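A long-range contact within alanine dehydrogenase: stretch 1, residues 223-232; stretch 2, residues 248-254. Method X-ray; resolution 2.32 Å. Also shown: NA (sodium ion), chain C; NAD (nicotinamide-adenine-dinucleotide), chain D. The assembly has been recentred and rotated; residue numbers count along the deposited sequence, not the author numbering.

Stretch 1, residues 223-232: KQELDVEILK
Stretch 2 (248-254) GEINVAV

Residues 223-227 form a loop, extended except at Glu225, that leads into a weakly bonded helix at about 228-232; in the partner stretch a type I turn, Gly248 to Asn251, leads into a helix from Asn251. The chains advance in the same sense: the CA atoms of Gln224 and Glu249 lie 5.3 Å apart, those of Val228 and Ala253 6.5 Å.

Lys223 (phi/psi -68/146) uses its carbonyl here: Asn251 ND2 donates to Lys223 O at 2.8 Å. Asn251, chi1 85° (p), suits this site because its amide also donates to Gly248 O, 2.8 Å from ND2, tying turn to loop. Water 1 donates to Lys223 O (2.6 Å) and Glu249 O (2.9 Å). The all-trans end of the lysine leads away, NZ donating to NAD O3D at 3.0 Å.

Gln224 is extended (-170/125; chi1 and chi2 t); NE2 lies 3.6 Å from Val252 CG1 and donates weakly to water 2 (3.5 Å), which donates to Glu249 O (2.8 Å).

At Glu225 (-112/-16; m, t, chi3 -88°) and Leu226 (-112/138; chi1 -93°, chi2 p), successive amides meet one carboxylate. Glu225 N donates to Glu249 OE1 and Leu226 N to Glu249 OE2, each at 2.6 Å. Glutamate has the reach and the two acceptors required, with chi1 t, chi2 p and chi3 37°. Leu226 CB points toward the partner, 3.0 Å from Glu249 OE2. Sodium joins the acids, 2.4 Å from Glu225 OE1 and 2.8 Å from Glu249 OE1, partly offsetting their charge.

Asp227 (-52/129, chi1 t) caps the following helix, its OD1 accepting from Glu229 N at 3.0 Å.

Beyond it the chemistry turns apolar. Val228 (t) sets CG2 4.2 Å from Ala253 CB. Exposed Glu229 instead forms a salt bridge, OE2 to Lys232 NZ at 2.8 Å. Leu231 (m, t) points toward the partner, CD1 lying 3.7 Å from Ala253 CB and 4.5 Å from Ile250 CG2.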

ATOM      1  N   LYS A 223     -11.333  -8.602 -17.842  1.00 26.27           N
ATOM      2  CA  LYS A 223     -12.373  -9.483 -17.311  1.00 26.94           C
ATOM      3  C   LYS A 223     -13.677  -8.863 -17.813  1.00 25.03           C
ATOM      4  O   LYS A 223     -13.768  -7.632 -17.949  1.00 21.19           O
ATOM      5  CB  LYS A 223     -12.370  -9.527 -15.776  1.00 28.96           C
ATOM      6  CG  LYS A 223     -11.385 -10.532 -15.149  1.00 32.67           C
ATOM      7  CD  LYS A 223     -11.613 -10.562 -13.607  1.00 34.78           C
ATOM      8  CE  LYS A 223     -10.708 -11.551 -12.882  1.00 35.01           C
ATOM      9  NZ  LYS A 223     -10.897 -11.557 -11.405  1.00 33.37           N
ATOM     10  N   GLN A 224     -14.662  -9.720 -18.099  1.00 23.85           N
ATOM     11  CA  GLN A 224     -15.960  -9.285 -18.613  1.00 23.96           C
ATOM     12  C   GLN A 224     -16.978 -10.432 -18.614  1.00 23.92           C
ATOM     13  O   GLN A 224     -16.712 -11.474 -19.217  1.00 25.21           O
ATOM     14  CB  GLN A 224     -15.777  -8.793 -20.037  1.00 26.22           C
ATOM     15  CG  GLN A 224     -17.080  -8.581 -20.816  1.00 31.15           C
ATOM     16  CD  GLN A 224     -16.818  -8.428 -22.314  1.00 32.08           C
ATOM     17  OE1 GLN A 224     -16.303  -9.344 -22.963  1.00 37.85           O
ATOM     18  NE2 GLN A 224     -17.151  -7.279 -22.859  1.00 30.69           N
ATOM     19  N   GLU A 225     -18.134 -10.260 -17.971  1.00 21.26           N
ATOM     20  CA  GLU A 225     -19.136 -11.340 -17.941  1.00 21.40           C
ATOM     21  C   GLU A 225     -20.427 -11.084 -18.717  1.00 21.40           C
ATOM     22  O   GLU A 225     -21.199 -12.029 -18.994  1.00 19.91           O
ATOM     23  CB  GLU A 225     -19.563 -11.666 -16.514  1.00 19.83           C
ATOM     24  CG  GLU A 225     -18.459 -11.937 -15.546  1.00 23.23           C
ATOM     25  CD  GLU A 225     -19.020 -12.223 -14.157  1.00 24.37           C
ATOM     26  OE1 GLU A 225     -19.224 -11.274 -13.372  1.00 25.76           O
ATOM     27  OE2 GLU A 225     -19.283 -13.397 -13.858  1.00 25.68           O
ATOM     28  N   LEU A 226     -20.668  -9.825 -19.067  1.00 18.93           N
ATOM     29  CA  LEU A 226     -21.906  -9.471 -19.728  1.00 19.51           C
ATOM     30  C   LEU A 226     -21.803  -9.038 -21.155  1.00 19.40           C
ATOM     31  O   LEU A 226     -20.894  -8.300 -21.523  1.00 16.93           O
ATOM     32  CB  LEU A 226     -22.602  -8.353 -18.941  1.00 20.04           C
ATOM     33  CG  LEU A 226     -23.654  -8.717 -17.879  1.00 22.27           C
ATOM     34  CD1 LEU A 226     -23.227  -9.893 -17.059  1.00 19.09           C
ATOM     35  CD2 LEU A 226     -23.930  -7.514 -17.005  1.00 20.25           C
ATOM     36  N   ASP A 227     -22.761  -9.534 -21.941  1.00 18.78           N
ATOM     37  CA  ASP A 227     -22.940  -9.179 -23.343  1.00 18.02           C
ATOM     38  C   ASP A 227     -22.951  -7.676 -23.222  1.00 17.36           C
ATOM     39  O   ASP A 227     -23.695  -7.147 -22.424  1.00 17.94           O
ATOM     40  CB  ASP A 227     -24.344  -9.633 -23.831  1.00 19.49           C
ATOM     41  CG  ASP A 227     -24.604  -9.350 -25.334  1.00 18.28           C
ATOM     42  OD1 ASP A 227     -23.949  -8.473 -25.928  1.00 18.71           O
ATOM     43  OD2 ASP A 227     -25.490 -10.004 -25.925  1.00 20.63           O
ATOM     44  N   VAL A 228     -22.148  -6.983 -24.006  1.00 19.48           N
ATOM     45  CA  VAL A 228     -22.130  -5.536 -23.931  1.00 20.66           C
ATOM     46  C   VAL A 228     -23.509  -4.924 -24.237  1.00 22.44           C
ATOM     47  O   VAL A 228     -23.830  -3.839 -23.746  1.00 23.47           O
ATOM     48  CB  VAL A 228     -21.055  -4.978 -24.868  1.00 22.06           C
ATOM     49  CG1 VAL A 228     -21.167  -3.506 -24.960  1.00 27.20           C
ATOM     50  CG2 VAL A 228     -19.672  -5.315 -24.313  1.00 22.27           C
ATOM     51  N   GLU A 229     -24.345  -5.607 -25.022  1.00 22.53           N
ATOM     52  CA  GLU A 229     -25.669  -5.052 -25.342  1.00 21.55           C
ATOM     53  C   GLU A 229     -26.530  -4.889 -24.081  1.00 23.10           C
ATOM     54  O   GLU A 229     -27.497  -4.129 -24.084  1.00 23.21           O
ATOM     55  CB  GLU A 229     -26.418  -5.945 -26.352  1.00 22.91           C
ATOM     56  CG  GLU A 229     -25.869  -5.934 -27.801  1.00 23.00           C
ATOM     57  CD  GLU A 229     -26.037  -4.584 -28.517  1.00 24.12           C
ATOM     58  OE1 GLU A 229     -27.092  -3.948 -28.348  1.00 25.39           O
ATOM     59  OE2 GLU A 229     -25.128  -4.169 -29.274  1.00 23.48           O
ATOM     60  N   ILE A 230     -26.207  -5.629 -23.021  1.00 21.73           N
ATOM     61  CA  ILE A 230     -26.949  -5.508 -21.767  1.00 21.82           C
ATOM     62  C   ILE A 230     -26.561  -4.160 -21.165  1.00 22.94           C
ATOM     63  O   ILE A 230     -27.407  -3.442 -20.658  1.00 24.78           O
ATOM     64  CB  ILE A 230     -26.558  -6.626 -20.741  1.00 20.25           C
ATOM     65  CG1 ILE A 230     -26.884  -8.001 -21.313  1.00 16.90           C
ATOM     66  CG2 ILE A 230     -27.281  -6.439 -19.428  1.00 15.68           C
ATOM     67  CD1 ILE A 230     -26.366  -9.176 -20.456  1.00 18.64           C
ATOM     68  N   LEU A 231     -25.277  -3.815 -21.244  1.00 23.00           N
ATOM     69  CA  LEU A 231     -24.782  -2.556 -20.690  1.00 22.87           C
ATOM     70  C   LEU A 231     -25.456  -1.348 -21.327  1.00 23.53           C
ATOM     71  O   LEU A 231     -25.886  -0.423 -20.624  1.00 23.72           O
ATOM     72  CB  LEU A 231     -23.251  -2.453 -20.842  1.00 20.34           C
ATOM     73  CG  LEU A 231     -22.389  -3.473 -20.083  1.00 22.37           C
ATOM     74  CD1 LEU A 231     -20.874  -3.153 -20.278  1.00 19.47           C
ATOM     75  CD2 LEU A 231     -22.767  -3.444 -18.609  1.00 15.91           C
ATOM     76  N   LYS A 232     -25.554  -1.363 -22.651  1.00 23.11           N
ATOM     77  CA  LYS A 232     -26.176  -0.261 -23.405  1.00 24.54           C
ATOM     78  C   LYS A 232     -27.613   0.062 -22.984  1.00 24.70           C
ATOM     79  O   LYS A 232     -28.060   1.204 -23.015  1.00 26.19           O
ATOM     80  CB  LYS A 232     -26.220  -0.611 -24.894  1.00 21.15           C
ATOM     81  CG  LYS A 232     -24.889  -0.777 -25.541  1.00 21.61           C
ATOM     82  CD  LYS A 232     -25.097  -1.146 -26.979  1.00 23.15           C
ATOM     83  CE  LYS A 232     -23.790  -1.346 -27.687  1.00 27.00           C
ATOM     84  NZ  LYS A 232     -24.003  -1.646 -29.130  1.00 23.78           N
ATOM     85  N   GLY A 248     -13.688  -3.311 -13.732  1.00 18.50           N
ATOM     86  CA  GLY A 248     -15.032  -3.784 -13.404  1.00 19.91           C
ATOM     87  C   GLY A 248     -15.767  -4.425 -14.582  1.00 19.55           C
ATOM     88  O   GLY A 248     -15.195  -4.586 -15.638  1.00 17.90           O
ATOM     89  N   GLU A 249     -17.036  -4.783 -14.417  1.00 19.66           N
ATOM     90  CA  GLU A 249     -17.750  -5.404 -15.518  1.00 19.52           C
ATOM     91  C   GLU A 249     -17.738  -4.493 -16.754  1.00 19.49           C
ATOM     92  O   GLU A 249     -17.771  -4.991 -17.902  1.00 18.98           O
ATOM     93  CB  GLU A 249     -19.188  -5.754 -15.094  1.00 18.72           C
ATOM     94  CG  GLU A 249     -20.135  -6.293 -16.197  1.00 16.91           C
ATOM     95  CD  GLU A 249     -19.568  -7.468 -16.967  1.00 16.78           C
ATOM     96  OE1 GLU A 249     -18.878  -8.315 -16.362  1.00 16.08           O
ATOM     97  OE2 GLU A 249     -19.830  -7.550 -18.184  1.00 13.98           O
ATOM     98  N   ILE A 250     -17.666  -3.179 -16.552  1.00 16.51           N
ATOM     99  CA  ILE A 250     -17.659  -2.294 -17.717  1.00 17.56           C
ATOM    100  C   ILE A 250     -16.280  -2.011 -18.347  1.00 19.89           C
ATOM    101  O   ILE A 250     -16.227  -1.283 -19.340  1.00 20.74           O
ATOM    102  CB  ILE A 250     -18.258  -0.907 -17.407  1.00 15.69           C
ATOM    103  CG1 ILE A 250     -17.277  -0.074 -16.598  1.00 15.96           C
ATOM    104  CG2 ILE A 250     -19.513  -1.038 -16.576  1.00 19.37           C
ATOM    105  CD1 ILE A 250     -17.747   1.346 -16.399  1.00 14.39           C
ATOM    106  N   ASN A 251     -15.179  -2.564 -17.819  1.00 19.50           N
ATOM    107  CA  ASN A 251     -13.862  -2.177 -18.382  1.00 21.30           C
ATOM    108  C   ASN A 251     -13.638  -2.383 -19.889  1.00 20.47           C
ATOM    109  O   ASN A 251     -13.219  -1.448 -20.569  1.00 21.09           O
ATOM    110  CB  ASN A 251     -12.701  -2.761 -17.525  1.00 19.31           C
ATOM    111  CG  ASN A 251     -12.322  -4.186 -17.884  1.00 22.28           C
ATOM    112  OD1 ASN A 251     -11.495  -4.429 -18.780  1.00 22.58           O
ATOM    113  ND2 ASN A 251     -12.896  -5.143 -17.161  1.00 18.97           N
ATOM    114  N   VAL A 252     -13.966  -3.562 -20.414  1.00 21.25           N
ATOM    115  CA  VAL A 252     -13.805  -3.876 -21.852  1.00 23.74           C
ATOM    116  C   VAL A 252     -14.657  -2.935 -22.711  1.00 24.13           C
ATOM    117  O   VAL A 252     -14.187  -2.359 -23.704  1.00 25.32           O
ATOM    118  CB  VAL A 252     -14.197  -5.384 -22.149  1.00 25.05           C
ATOM    119  CG1 VAL A 252     -14.036  -5.725 -23.643  1.00 27.01           C
ATOM    120  CG2 VAL A 252     -13.312  -6.309 -21.339  1.00 23.14           C
ATOM    121  N   ALA A 253     -15.909  -2.743 -22.305  1.00 24.36           N
ATOM    122  CA  ALA A 253     -16.808  -1.872 -23.029  1.00 22.83           C
ATOM    123  C   ALA A 253     -16.283  -0.459 -23.119  1.00 23.78           C
ATOM    124  O   ALA A 253     -16.297   0.147 -24.198  1.00 23.75           O
ATOM    125  CB  ALA A 253     -18.168  -1.870 -22.375  1.00 24.61           C
ATOM    126  N   VAL A 254     -15.831   0.079 -21.988  1.00 23.16           N
ATOM    127  CA  VAL A 254     -15.304   1.448 -21.952  1.00 22.89           C
ATOM    128  C   VAL A 254     -14.029   1.530 -22.792  1.00 24.69           C
ATOM    129  O   VAL A 254     -13.861   2.442 -23.596  1.00 24.24           O
ATOM    130  CB  VAL A 254     -15.012   1.901 -20.480  1.00 22.37           C
ATOM    131  CG1 VAL A 254     -14.135   3.132 -20.465  1.00 19.32           C
ATOM    132  CG2 VAL A 254     -16.332   2.185 -19.742  1.00 21.14           C
TER
HETATM  133 NA    NA C 900     -18.673  -8.938 -13.677  1.00 19.58          NA
HETATM  134  PA  NAD D 400     -14.214 -19.495  -7.443  1.00 42.62           P
HETATM  135  O1A NAD D 400     -13.174 -20.007  -8.370  1.00 41.84           O
HETATM  136  O2A NAD D 400     -14.496 -20.266  -6.146  1.00 43.02           O
HETATM  137  O5B NAD D 400     -15.710 -19.167  -8.063  1.00 39.47           O
HETATM  138  C5B NAD D 400     -15.936 -18.958  -9.520  1.00 35.24           C
HETATM  139  C4B NAD D 400     -16.925 -20.061  -9.980  1.00 32.55           C
HETATM  140  O4B NAD D 400     -17.131 -19.737 -11.425  1.00 28.95           O
HETATM  141  C3B NAD D 400     -16.379 -21.567 -10.032  1.00 31.27           C
HETATM  142  O3B NAD D 400     -17.266 -22.477  -9.267  1.00 28.82           O
HETATM  143  C2B NAD D 400     -16.286 -21.929 -11.534  1.00 28.97           C
HETATM  144  O2B NAD D 400     -16.390 -23.249 -11.925  1.00 27.63           O
HETATM  145  C1B NAD D 400     -17.343 -20.943 -12.122  1.00 29.36           C
HETATM  146  N9A NAD D 400     -17.091 -20.568 -13.483  1.00 28.41           N
HETATM  147  C8A NAD D 400     -15.926 -20.278 -14.164  1.00 30.16           C
HETATM  148  N7A NAD D 400     -16.122 -19.952 -15.424  1.00 31.29           N
HETATM  149  C5A NAD D 400     -17.427 -20.008 -15.657  1.00 26.49           C
HETATM  150  C6A NAD D 400     -18.223 -19.738 -16.855  1.00 26.41           C
HETATM  151  N6A NAD D 400     -17.670 -19.395 -17.989  1.00 24.99           N
HETATM  152  N1A NAD D 400     -19.588 -19.896 -16.690  1.00 24.17           N
HETATM  153  C2A NAD D 400     -20.179 -20.264 -15.529  1.00 27.02           C
HETATM  154  N3A NAD D 400     -19.450 -20.539 -14.350  1.00 25.01           N
HETATM  155  C4A NAD D 400     -18.078 -20.379 -14.460  1.00 27.03           C
HETATM  156  O3  NAD D 400     -14.110 -17.900  -6.980  1.00 35.43           O
HETATM  157  PN  NAD D 400     -14.979 -16.886  -5.929  1.00 38.15           P
HETATM  158  O1N NAD D 400     -16.222 -17.626  -5.511  1.00 40.39           O
HETATM  159  O2N NAD D 400     -14.014 -16.287  -4.925  1.00 37.75           O
HETATM  160  O5D NAD D 400     -15.409 -15.724  -7.073  1.00 39.15           O
HETATM  161  C5D NAD D 400     -14.158 -15.408  -7.972  1.00 41.45           C
HETATM  162  C4D NAD D 400     -14.390 -14.246  -8.880  1.00 44.01           C
HETATM  163  O4D NAD D 400     -14.817 -13.061  -8.002  1.00 45.94           O
HETATM  164  C3D NAD D 400     -13.128 -13.726  -9.639  1.00 43.52           C
HETATM  165  O3D NAD D 400     -13.470 -13.031 -10.853  1.00 42.92           O
HETATM  166  C2D NAD D 400     -12.522 -12.814  -8.568  1.00 42.97           C
HETATM  167  O2D NAD D 400     -11.399 -12.105  -8.977  1.00 41.14           O
HETATM  168  C1D NAD D 400     -13.816 -11.974  -8.137  1.00 44.29           C
HETATM  169  N1N NAD D 400     -13.896 -11.337  -6.777  1.00 44.63           N
HETATM  170  C2N NAD D 400     -14.295  -9.931  -6.847  1.00 44.12           C
HETATM  171  C3N NAD D 400     -14.575  -9.342  -5.562  1.00 44.92           C
HETATM  172  C7N NAD D 400     -15.009  -7.758  -5.651  1.00 45.93           C
HETATM  173  O7N NAD D 400     -14.827  -7.033  -4.632  1.00 46.39           O
HETATM  174  N7N NAD D 400     -15.566  -7.307  -6.821  1.00 46.40           N
HETATM  175  C4N NAD D 400     -14.514  -9.986  -4.303  1.00 43.63           C
HETATM  176  C5N NAD D 400     -14.110 -11.380  -4.387  1.00 43.73           C
HETATM  177  C6N NAD D 400     -13.814 -12.034  -5.593  1.00 44.10           C
HETATM  178  O   HOH W   1     -15.299  -5.818 -19.084  1.00 21.28           O
HETATM  179  O   HOH W   2     -17.762  -4.656 -20.683  1.00 28.03           O